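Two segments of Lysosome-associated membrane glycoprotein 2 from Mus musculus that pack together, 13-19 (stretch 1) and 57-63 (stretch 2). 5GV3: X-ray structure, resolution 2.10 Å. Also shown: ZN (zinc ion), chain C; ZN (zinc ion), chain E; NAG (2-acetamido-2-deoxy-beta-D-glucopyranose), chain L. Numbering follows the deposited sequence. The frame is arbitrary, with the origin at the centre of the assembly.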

# COMPACT_ATOMS: atom_id res chain seq x y z
N CYS A 13 8.13 5.20 -15.42
CA CYS A 13 6.88 4.60 -15.87
C CYS A 13 5.87 4.46 -14.73
O CYS A 13 4.68 4.28 -14.98
N LEU A 14 6.35 4.58 -13.50
CA LEU A 14 5.46 4.56 -12.33
C LEU A 14 6.09 5.36 -11.19
O LEU A 14 7.26 5.16 -10.86
N TYR A 15 5.32 6.26 -10.59
CA TYR A 15 5.80 6.98 -9.43
C TYR A 15 4.79 6.86 -8.29
O TYR A 15 3.59 7.02 -8.49
N ALA A 16 5.29 6.56 -7.09
CA ALA A 16 4.45 6.46 -5.91
C ALA A 16 5.18 7.03 -4.70
O ALA A 16 6.31 6.65 -4.41
N GLU A 17 4.52 7.97 -4.02
CA GLU A 17 5.03 8.62 -2.82
C GLU A 17 3.89 8.61 -1.80
O GLU A 17 2.82 9.14 -2.09
N TRP A 18 4.11 8.00 -0.64
CA TRP A 18 3.04 7.88 0.35
C TRP A 18 3.53 7.38 1.71
O TRP A 18 4.68 6.95 1.85
N GLU A 19 2.66 7.46 2.72
CA GLU A 19 2.95 6.93 4.04
C GLU A 19 1.84 5.97 4.47
O GLU A 19 0.67 6.20 4.17
N SER A 57 -0.25 -4.51 -16.36
CA SER A 57 -0.86 -3.90 -15.15
C SER A 57 0.04 -3.66 -13.92
O SER A 57 -0.29 -4.10 -12.82
N ALA A 58 1.06 -2.82 -14.09
CA ALA A 58 1.99 -2.31 -13.04
C ALA A 58 1.57 -2.45 -11.57
O ALA A 58 0.50 -2.02 -11.17
N LYS A 59 2.38 -3.18 -10.82
CA LYS A 59 2.13 -3.41 -9.39
C LYS A 59 3.21 -2.84 -8.46
O LYS A 59 4.36 -2.63 -8.84
N ILE A 60 2.82 -2.60 -7.21
CA ILE A 60 3.76 -2.26 -6.18
C ILE A 60 3.73 -3.30 -5.08
O ILE A 60 2.66 -3.70 -4.62
N MET A 61 4.91 -3.74 -4.67
CA MET A 61 5.03 -4.66 -3.56
C MET A 61 5.99 -4.12 -2.50
O MET A 61 7.05 -3.61 -2.82
N ILE A 62 5.58 -4.18 -1.24
CA ILE A 62 6.41 -3.69 -0.15
C ILE A 62 6.65 -4.80 0.87
O ILE A 62 5.72 -5.46 1.29
N GLN A 63 7.91 -5.02 1.24
CA GLN A 63 8.21 -5.99 2.30
C GLN A 63 8.86 -5.27 3.47
O GLN A 63 9.61 -4.32 3.29

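The contact between these two stretches is wholly apolar, with no hydrogen bond crossing it. The strand axes come no closer than 9.5 Å and their N-to-C directions differ by 42°, so the backbones face each other across a layer of side chains. Leu14, Ala16 and Trp18 alternate along one strand and point toward stretch 2; Ile60 and Ile62 point back from the other, with Ala58 just ahead of it.

Two of the contacts set an alanine against a larger side chain. At one end Leu14, with chi1 t and chi2 between wells at 145°, places CD1 3.8 Å from CB of Ala58. Its CD2 lies 3.8 Å from CD1 of Ile60, which touches all three inward residues of stretch 1. With chi1 m and chi2 t, Ile60 extends its CD1 across the gap to within 3.5 Å of CB of Ala16, so the short side chain of Ala16 is met by the longer one of Ile60. The CG2 branch of Ile60 approaches CH2 of Trp18 at 4.2 Å.

The aromatic contact closes the other end. Trp18, chi1 p and chi2 107°, reaches into the gap so that its CZ2 lies 4.1 Å from CG1 of Ile62 (m, m), which sits at the edge of the indole near its plane. Its polar NE1 is not left bare, being hydrogen-bonded to a residue just beyond the stretches.

On stretch 1 the alternate positions Tyr15, Glu17 and Glu19 carry polar groups. Tyr15 points away from stretch 2, and its OH donates a 2.6 Å hydrogen bond to OE1 of Glu17. That carboxylate also grips a zinc ion, with OE1 and OE2 each 2.0 Å from ZN of chain C; the O of water 1 lies 2.1 Å from the same ZN. Glu19 OE1 and OE2 bind ZN of chain E, again at 2.0 Å each. The NAG sugar lays its O7 over one face of the Tyr15 ring, 3.3 Å from CE1.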

# COMPACT_ATOMS: atom_id res chain seq x y z
CB CYS A 13 7.13 3.23 -16.52
SG CYS A 13 8.27 2.15 -15.65
CB LEU A 14 5.16 3.13 -11.87
CG LEU A 14 4.23 2.95 -10.64
CD1 LEU A 14 3.36 1.71 -10.78
CD2 LEU A 14 4.99 2.92 -9.30
CB TYR A 15 6.06 8.46 -9.74
CG TYR A 15 6.65 9.21 -8.55
CD1 TYR A 15 8.02 9.23 -8.33
CD2 TYR A 15 5.83 9.88 -7.65
CE1 TYR A 15 8.56 9.90 -7.26
CE2 TYR A 15 6.37 10.55 -6.57
CZ TYR A 15 7.73 10.56 -6.38
OH TYR A 15 8.27 11.22 -5.29
CB ALA A 16 4.04 5.02 -5.67
CB GLU A 17 5.52 10.03 -3.19
CG GLU A 17 5.97 11.05 -2.11
CD GLU A 17 6.33 12.43 -2.74
OE1 GLU A 17 6.44 12.53 -3.98
OE2 GLU A 17 6.51 13.44 -2.03
CB TRP A 18 1.94 6.94 -0.17
CG TRP A 18 2.25 5.48 -0.04
CD1 TRP A 18 1.69 4.61 0.84
CD2 TRP A 18 3.19 4.70 -0.82
NE1 TRP A 18 2.21 3.36 0.68
CE2 TRP A 18 3.13 3.38 -0.34
CE3 TRP A 18 4.07 4.99 -1.86
CZ2 TRP A 18 3.91 2.35 -0.86
CZ3 TRP A 18 4.84 3.97 -2.39
CH2 TRP A 18 4.76 2.66 -1.88
CB GLU A 19 3.12 8.06 5.06
CG GLU A 19 4.30 9.01 4.75
CD GLU A 19 4.76 9.85 5.95
OE1 GLU A 19 4.81 9.30 7.07
OE2 GLU A 19 5.10 11.04 5.77
CB SER A 57 -2.07 -4.72 -14.71
OG SER A 57 -1.69 -5.98 -14.19
CB ALA A 58 2.26 -0.87 -13.30
CB LYS A 59 1.99 -4.92 -9.12
CG LYS A 59 3.23 -5.79 -9.42
CD LYS A 59 2.96 -7.30 -9.21
CE LYS A 59 4.15 -8.14 -9.69
NZ LYS A 59 3.94 -9.62 -9.58
CB ILE A 60 3.48 -0.88 -5.58
CG1 ILE A 60 3.86 0.22 -6.58
CG2 ILE A 60 4.25 -0.68 -4.29
CD1 ILE A 60 3.41 1.60 -6.11
CB MET A 61 5.50 -6.03 -4.05
CG MET A 61 4.56 -6.64 -5.08
SD MET A 61 5.13 -8.23 -5.68
CE MET A 61 4.98 -9.22 -4.19
CB ILE A 62 5.75 -2.48 0.54
CG1 ILE A 62 5.56 -1.33 -0.47
CG2 ILE A 62 6.58 -2.04 1.74
CD1 ILE A 62 6.87 -0.73 -1.00
CB GLN A 63 9.13 -7.12 1.80
CG GLN A 63 8.73 -7.74 0.48
CD GLN A 63 9.10 -6.86 -0.71
OE1 GLN A 63 10.15 -6.22 -0.71
NE2 GLN A 63 8.24 -6.82 -1.71
ZN ZN C . 6.92 14.46 -3.74
ZN ZN E . 5.35 11.10 7.76
C1 NAG L . 12.40 9.30 -10.70
C2 NAG L . 12.59 10.78 -10.30
C3 NAG L . 13.11 11.61 -11.48
C4 NAG L . 14.33 10.95 -12.11
C5 NAG L . 14.01 9.50 -12.46
C6 NAG L . 15.20 8.75 -13.01
C7 NAG L . 10.18 11.58 -10.23
C8 NAG L . 9.95 11.13 -11.65
N2 NAG L . 11.40 11.38 -9.69
O3 NAG L . 13.44 12.93 -11.05
O4 NAG L . 14.71 11.66 -13.28
O5 NAG L . 13.60 8.80 -11.28
O6 NAG L . 15.87 8.03 -11.98
O7 NAG L . 9.29 12.11 -9.58
O HOH W 1 6.94 14.54 -5.83